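Local coordinates for protein Sqt1 (PDB 4ZOY) that probably captures a nascent ribosomal protein during its translation, serving as a dedicated WD40-repeat chaperone in ribosome biogenesis, at residues Y186-G191 and N232-V237; D329-L334 and A345-G350; L394-G399 and L458-G463. All blocks are in the same frame, centred on the assembly; numbering follows the deposited sequence.

Interaction 1: residues Y186-G191 and N232-V237; sequences YFLHTG and NGQTVV
Tyr186 and Gln234 lie side by side without a direct hydrogen bond, and two waters carry the polar link between their segments. One water bonds to Tyr186 OH and donates to Gln234 O. The other accepts from Phe187 N and donates to Gln234 OE1 at 2.7 Å. With CD anti to CA (chi2 -176°), the glutamine chain runs straight past the tyrosine in the opposite direction. Its NE2 ends 3.3 Å from Tyr186 CD1, at the ring edge and near the ring plane, the amide plane turned 66° from it. Tyr217 stacks on the same ring. This is a seam between consecutive blades of the WD40 beta-propeller: 186-191 starts on the last residue of the outermost strand 180-186 of one blade, whereas 232-237 runs from a turn into the outermost strand 235-239 of the next. Leu188 and Thr235 meet tip to tip, with Leu188 CD1 3.5 Å from Thr235 CG2, and Asn232 ND2 lies 3.9 Å from Leu188 CD1. Asn232 OD1 shapes the turn beside it, an Asx turn, by accepting in its carbonyl plane from Gln234 N at 2.7 Å and from Thr235 N at 2.9 Å. An alanine here would probably leave both backbone amides without their shared acceptor, open a gap beside Leu188 CD1 and free the turn to shift. Thr235 OG1 and Asn232 ND2 both bond to Ser238 OG.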
# COMPACT_ATOMS: atom_id res chain seq x y z
N TYR A 186 1.66 -20.03 1.36
CA TYR A 186 2.45 -20.29 0.15
C TYR A 186 3.93 -20.07 0.39
O TYR A 186 4.31 -19.13 1.09
CB TYR A 186 2.02 -19.37 -0.98
CG TYR A 186 0.58 -19.45 -1.41
CD1 TYR A 186 0.11 -20.56 -2.10
CD2 TYR A 186 -0.29 -18.40 -1.16
CE1 TYR A 186 -1.21 -20.63 -2.51
CE2 TYR A 186 -1.60 -18.46 -1.57
CZ TYR A 186 -2.06 -19.57 -2.25
OH TYR A 186 -3.37 -19.61 -2.67
N PHE A 187 4.75 -20.92 -0.21
CA PHE A 187 6.20 -20.87 -0.03
C PHE A 187 6.92 -20.96 -1.36
O PHE A 187 7.87 -21.72 -1.52
CB PHE A 187 6.65 -22.01 0.90
CG PHE A 187 5.92 -22.02 2.21
CD1 PHE A 187 6.35 -21.21 3.26
CD2 PHE A 187 4.80 -22.81 2.40
CE1 PHE A 187 5.67 -21.20 4.46
CE2 PHE A 187 4.12 -22.80 3.60
CZ PHE A 187 4.56 -22.00 4.63
N LEU A 188 6.47 -20.16 -2.31
CA LEU A 188 7.02 -20.20 -3.66
C LEU A 188 8.18 -19.23 -3.87
O LEU A 188 9.17 -19.60 -4.50
CB LEU A 188 5.91 -19.94 -4.69
CG LEU A 188 4.81 -21.01 -4.73
CD1 LEU A 188 3.82 -20.73 -5.84
CD2 LEU A 188 5.41 -22.40 -4.88
N HIS A 189 8.08 -18.01 -3.35
CA HIS A 189 9.23 -17.10 -3.38
C HIS A 189 10.38 -17.70 -2.59
O HIS A 189 10.14 -18.36 -1.58
CB HIS A 189 8.90 -15.72 -2.80
CG HIS A 189 7.82 -14.97 -3.51
ND1 HIS A 189 7.86 -14.66 -4.85
CD2 HIS A 189 6.69 -14.40 -3.03
CE1 HIS A 189 6.80 -13.95 -5.17
NE2 HIS A 189 6.07 -13.77 -4.08
N THR A 190 11.61 -17.44 -3.02
CA THR A 190 12.80 -17.97 -2.33
C THR A 190 13.61 -16.88 -1.63
O THR A 190 14.63 -17.16 -1.01
CB THR A 190 13.74 -18.74 -3.29
OG1 THR A 190 14.44 -17.82 -4.14
CG2 THR A 190 12.96 -19.72 -4.14
N GLY A 191 13.16 -15.64 -1.76
CA GLY A 191 13.74 -14.52 -1.04
C GLY A 191 12.59 -13.69 -0.48
O GLY A 191 11.43 -14.00 -0.73
N ASN A 232 1.95 -25.97 -10.72
CA ASN A 232 2.15 -26.07 -9.28
C ASN A 232 0.82 -26.14 -8.53
O ASN A 232 0.78 -26.36 -7.32
CB ASN A 232 3.03 -24.92 -8.76
CG ASN A 232 2.40 -23.54 -8.94
OD1 ASN A 232 1.19 -23.35 -8.79
ND2 ASN A 232 3.24 -22.56 -9.27
N GLY A 233 -0.27 -25.96 -9.26
CA GLY A 233 -1.60 -26.13 -8.71
C GLY A 233 -2.07 -24.95 -7.88
O GLY A 233 -3.25 -24.85 -7.54
N GLN A 234 -1.16 -24.04 -7.57
CA GLN A 234 -1.47 -22.96 -6.65
C GLN A 234 -1.66 -21.60 -7.33
O GLN A 234 -2.42 -20.76 -6.84
CB GLN A 234 -0.38 -22.82 -5.58
CG GLN A 234 -0.27 -24.00 -4.63
CD GLN A 234 0.76 -23.77 -3.54
OE1 GLN A 234 1.95 -23.57 -3.81
NE2 GLN A 234 0.30 -23.81 -2.29
N THR A 235 -0.96 -21.37 -8.43
CA THR A 235 -0.97 -20.05 -9.06
C THR A 235 -1.60 -20.04 -10.43
O THR A 235 -1.66 -21.08 -11.10
CB THR A 235 0.45 -19.48 -9.22
OG1 THR A 235 1.15 -20.23 -10.22
CG2 THR A 235 1.22 -19.53 -7.90
N VAL A 236 -2.06 -18.87 -10.87
CA VAL A 236 -2.51 -18.70 -12.26
C VAL A 236 -1.41 -18.13 -13.15
O VAL A 236 -1.48 -18.24 -14.38
CB VAL A 236 -3.73 -17.77 -12.38
CG1 VAL A 236 -4.91 -18.34 -11.61
CG2 VAL A 236 -3.39 -16.36 -11.91
N VAL A 237 -0.42 -17.52 -12.51
CA VAL A 237 0.80 -17.01 -13.15
C VAL A 237 1.97 -17.26 -12.20
O VAL A 237 1.87 -16.97 -11.00
CB VAL A 237 0.74 -15.49 -13.46
CG1 VAL A 237 2.12 -14.96 -13.88
CG2 VAL A 237 -0.29 -15.20 -14.51
O HOH W 1 -3.80 -21.64 -4.44
O HOH W 2 3.64 -23.22 -1.68

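Interaction 2: residues D329-L334 and A345-G350; sequences DNIESL and AGSTDG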
# COMPACT_ATOMS: atom_id res chain seq x y z
N ASP A 329 16.00 3.95 -11.14
CA ASP A 329 16.24 3.24 -9.90
C ASP A 329 14.94 2.54 -9.48
O ASP A 329 13.91 2.71 -10.15
CB ASP A 329 16.74 4.21 -8.82
CG ASP A 329 17.59 3.55 -7.74
OD1 ASP A 329 17.51 2.32 -7.53
OD2 ASP A 329 18.35 4.28 -7.06
N ASN A 330 15.01 1.78 -8.39
CA ASN A 330 13.91 0.94 -7.92
C ASN A 330 12.53 1.56 -8.07
O ASN A 330 12.29 2.71 -7.66
CB ASN A 330 14.11 0.57 -6.45
CG ASN A 330 15.34 -0.30 -6.22
OD1 ASN A 330 16.09 -0.62 -7.14
ND2 ASN A 330 15.55 -0.69 -4.96
N ILE A 331 11.60 0.80 -8.65
CA ILE A 331 10.21 1.21 -8.65
C ILE A 331 9.60 0.75 -7.33
O ILE A 331 9.35 -0.44 -7.12
CB ILE A 331 9.44 0.62 -9.83
CG1 ILE A 331 10.09 1.04 -11.16
CG2 ILE A 331 7.96 1.03 -9.74
CD1 ILE A 331 10.28 2.55 -11.32
N GLU A 332 9.38 1.70 -6.43
CA GLU A 332 8.95 1.36 -5.09
C GLU A 332 7.44 1.42 -4.93
O GLU A 332 6.90 0.91 -3.94
CB GLU A 332 9.61 2.28 -4.07
CG GLU A 332 11.11 2.01 -3.89
CD GLU A 332 11.41 0.67 -3.22
OE1 GLU A 332 10.47 0.00 -2.73
OE2 GLU A 332 12.60 0.27 -3.18
N SER A 333 6.74 2.02 -5.90
CA SER A 333 5.30 2.15 -5.79
C SER A 333 4.67 2.21 -7.18
O SER A 333 5.15 2.93 -8.05
CB SER A 333 4.96 3.40 -4.96
OG SER A 333 3.56 3.53 -4.83
N LEU A 334 3.59 1.44 -7.36
CA LEU A 334 2.85 1.32 -8.61
C LEU A 334 1.37 1.48 -8.32
O LEU A 334 0.88 0.90 -7.35
CB LEU A 334 3.06 -0.05 -9.26
CG LEU A 334 4.36 -0.32 -10.00
CD1 LEU A 334 4.51 -1.83 -10.26
CD2 LEU A 334 4.34 0.45 -11.30
N ALA A 345 4.05 5.21 -11.65
CA ALA A 345 5.15 4.51 -11.02
C ALA A 345 6.07 5.50 -10.29
O ALA A 345 6.50 6.48 -10.89
CB ALA A 345 5.95 3.73 -12.06
N GLY A 346 6.34 5.24 -9.02
CA GLY A 346 7.24 6.10 -8.25
C GLY A 346 8.57 5.40 -8.04
O GLY A 346 8.61 4.22 -7.71
N SER A 347 9.66 6.15 -8.23
CA SER A 347 10.99 5.57 -8.20
C SER A 347 11.84 6.11 -7.06
O SER A 347 11.65 7.24 -6.61
CB SER A 347 11.70 5.86 -9.54
OG SER A 347 13.04 5.40 -9.53
N THR A 348 12.80 5.29 -6.64
CA THR A 348 13.85 5.71 -5.72
C THR A 348 14.61 6.94 -6.24
O THR A 348 15.18 7.71 -5.44
CB THR A 348 14.80 4.53 -5.46
OG1 THR A 348 14.05 3.47 -4.88
CG2 THR A 348 15.95 4.91 -4.52
N ASP A 349 14.62 7.16 -7.55
CA ASP A 349 15.36 8.29 -8.11
C ASP A 349 14.62 9.62 -8.01
O ASP A 349 15.12 10.64 -8.50
CB ASP A 349 15.76 8.01 -9.57
CG ASP A 349 14.59 8.00 -10.55
OD1 ASP A 349 13.46 8.41 -10.21
OD2 ASP A 349 14.84 7.60 -11.70
N GLY A 350 13.45 9.63 -7.38
CA GLY A 350 12.70 10.86 -7.17
C GLY A 350 11.64 11.19 -8.20
O GLY A 350 10.92 12.18 -8.05
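With OG anti to its backbone N (chi1 176°), Ser347 meets Asp329 O, and with CG2 of Thr348 likewise anti to the backbone N, that methyl lies near the Asp329 carboxylate. Ser347 OG donates at 2.9 Å to Asp329 O, approaching from well above the carbonyl plane, 68° out of it. The same hydroxyl accepts from Asp349 N, an ST turn within the type I turn from Ser347 to Gly350. Thr348 CG2 sits 3.6 Å from Asp329 OD2. Asn330 O accepts from Thr348 N at 2.8 Å and, weakly, from Thr348 OG1. Beyond it the antiparallel register slips: Glu332 and Ser333 both face Gly346, a classic beta bulge, and Gly346 O accepts from Glu332 N at 2.9 Å and, weakly, from Ser333 N. Gly346 N returns a bond to Ser333 O. On the face shared with Ile331, Leu334 CD2 packs on Ala345 CB at 3.7 Å. The hairpin 331-336/342-347 forms part of a four-stranded blade continued by strand 352-356. Strand 252-257 of the preceding blade touches Glu332 and Leu334, while Ser333 OG bonds to Val379 N on strand 376-381 of the following one.

Interaction 3: residues L394-G399 and L458-G463; sequences LLTSCG and LGFVQG
Phe460 meets Cys398 with its CD2 and CE2 and Thr396 with its CE1 and CZ. Cys398 SG lies at the ring edge and in its plane, 3.6 Å from Phe460 CD2 and 4.9 Å from the ring centroid, a sulfur-aromatic contact. At the far end Phe460 CZ comes 3.8 Å from Thr396 CG2. The neighbouring polar pair is tighter: Thr396 OG1 donates to Gln462 OE1 at 2.7 Å, tilted 20° from the amide's carbonyl plane, the two side chains running past each other in opposed senses. Gln462 CG lies between the backbone N and the carbonyl carbon (chi1 61°), and the chain then extends toward Thr396. No backbone bond joins the two segments, whose strand axes approach to 7.1 Å. Mainly side chains bridge two blades here: 394-399 is the second strand of one, and 457-461 belongs to the blade that strand 9-11 completes from the N-terminus, the closure by which a beta-propeller ring is sealed. Lys378 makes a cation-pi contact with Phe460. Hydrogen bonds run from Arg406 NE through the buried Thr396 hydroxyl and Gln462 amide to Glu380 OE2, with Arg406 NH2 also weakly bonded to Gln462 OE1; these charges would probably polarise the short bond.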
# COMPACT_ATOMS: atom_id res chain seq x y z
N LEU A 394 -6.17 12.32 -10.49
CA LEU A 394 -5.48 12.96 -9.38
C LEU A 394 -4.68 11.94 -8.57
O LEU A 394 -5.23 10.96 -8.06
CB LEU A 394 -6.48 13.69 -8.49
CG LEU A 394 -7.02 15.01 -9.07
CD1 LEU A 394 -8.19 15.51 -8.25
CD2 LEU A 394 -5.91 16.06 -9.14
N LEU A 395 -3.38 12.20 -8.46
CA LEU A 395 -2.44 11.28 -7.82
C LEU A 395 -1.77 11.97 -6.64
O LEU A 395 -1.24 13.07 -6.78
CB LEU A 395 -1.38 10.83 -8.82
CG LEU A 395 -0.39 9.78 -8.30
CD1 LEU A 395 -1.01 8.39 -8.43
CD2 LEU A 395 0.93 9.85 -9.05
N THR A 396 -1.80 11.30 -5.49
CA THR A 396 -1.06 11.79 -4.32
C THR A 396 0.22 11.00 -4.16
O THR A 396 0.23 9.77 -4.33
CB THR A 396 -1.91 11.65 -3.07
OG1 THR A 396 -3.16 12.30 -3.29
CG2 THR A 396 -1.23 12.32 -1.85
N SER A 397 1.31 11.70 -3.86
CA SER A 397 2.60 11.04 -3.68
C SER A 397 3.29 11.53 -2.40
O SER A 397 3.04 12.65 -1.94
CB SER A 397 3.51 11.28 -4.88
OG SER A 397 3.84 12.65 -5.01
N CYS A 398 4.16 10.70 -1.83
CA CYS A 398 4.99 11.17 -0.72
C CYS A 398 6.41 10.68 -0.94
O CYS A 398 6.64 9.72 -1.66
CB CYS A 398 4.44 10.69 0.63
SG CYS A 398 4.67 8.92 0.97
N GLY A 399 7.37 11.37 -0.32
CA GLY A 399 8.75 11.07 -0.59
C GLY A 399 9.67 11.32 0.58
O GLY A 399 9.29 11.92 1.59
N LEU A 458 7.03 8.19 5.13
CA LEU A 458 7.05 6.74 4.89
C LEU A 458 5.70 6.17 4.44
O LEU A 458 5.64 5.05 3.95
CB LEU A 458 7.51 6.00 6.16
CG LEU A 458 8.92 6.36 6.64
CD1 LEU A 458 9.26 5.63 7.93
CD2 LEU A 458 9.97 6.09 5.56
N GLY A 459 4.63 6.94 4.60
CA GLY A 459 3.32 6.46 4.19
C GLY A 459 2.27 7.51 4.41
O GLY A 459 2.53 8.55 5.03
N PHE A 460 1.08 7.25 3.89
CA PHE A 460 -0.07 8.11 4.13
C PHE A 460 -1.37 7.38 3.83
O PHE A 460 -1.39 6.37 3.12
CB PHE A 460 0.01 9.41 3.30
CG PHE A 460 -0.08 9.20 1.81
CD1 PHE A 460 -1.31 9.15 1.18
CD2 PHE A 460 1.07 9.07 1.05
CE1 PHE A 460 -1.40 8.95 -0.19
CE2 PHE A 460 0.99 8.87 -0.31
CZ PHE A 460 -0.25 8.81 -0.93
N VAL A 461 -2.45 7.90 4.39
CA VAL A 461 -3.79 7.58 3.93
C VAL A 461 -4.51 8.88 3.60
O VAL A 461 -4.15 9.95 4.10
CB VAL A 461 -4.59 6.79 4.98
CG1 VAL A 461 -3.97 5.41 5.22
CG2 VAL A 461 -4.69 7.58 6.30
N GLN A 462 -5.54 8.80 2.76
CA GLN A 462 -6.21 10.01 2.30
C GLN A 462 -7.72 9.83 2.15
O GLN A 462 -8.38 10.67 1.54
CB GLN A 462 -5.62 10.49 0.98
CG GLN A 462 -5.76 9.49 -0.18
CD GLN A 462 -5.12 9.98 -1.47
OE1 GLN A 462 -4.97 11.19 -1.68
NE2 GLN A 462 -4.75 9.05 -2.33
N GLY A 463 -8.26 8.75 2.71
CA GLY A 463 -9.70 8.54 2.68
C GLY A 463 -10.22 8.34 1.28
O GLY A 463 -9.47 8.09 0.36

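Together the three contacts lie at different distances from the centre of one eight-bladed propeller, in series along the chain and never touching. Interaction 2 knits a hairpin within a blade, whereas interactions 1 and 3 join consecutive blades, interaction 1 partly through water and interaction 3 by direct side-chain contact. Interaction 1 lies farthest out, its centre about 21 Å from the centre of the chain; interaction 2 is at about 14 Å and interaction 3 at about 10 Å. Interactions 2 and 3 are close neighbours, with nearest atoms about 6 Å apart, and strand 376-381 makes contacts with both. Interaction 1 stays about 13 Å from interaction 2 and about 20 Å from interaction 3, by nearest atoms.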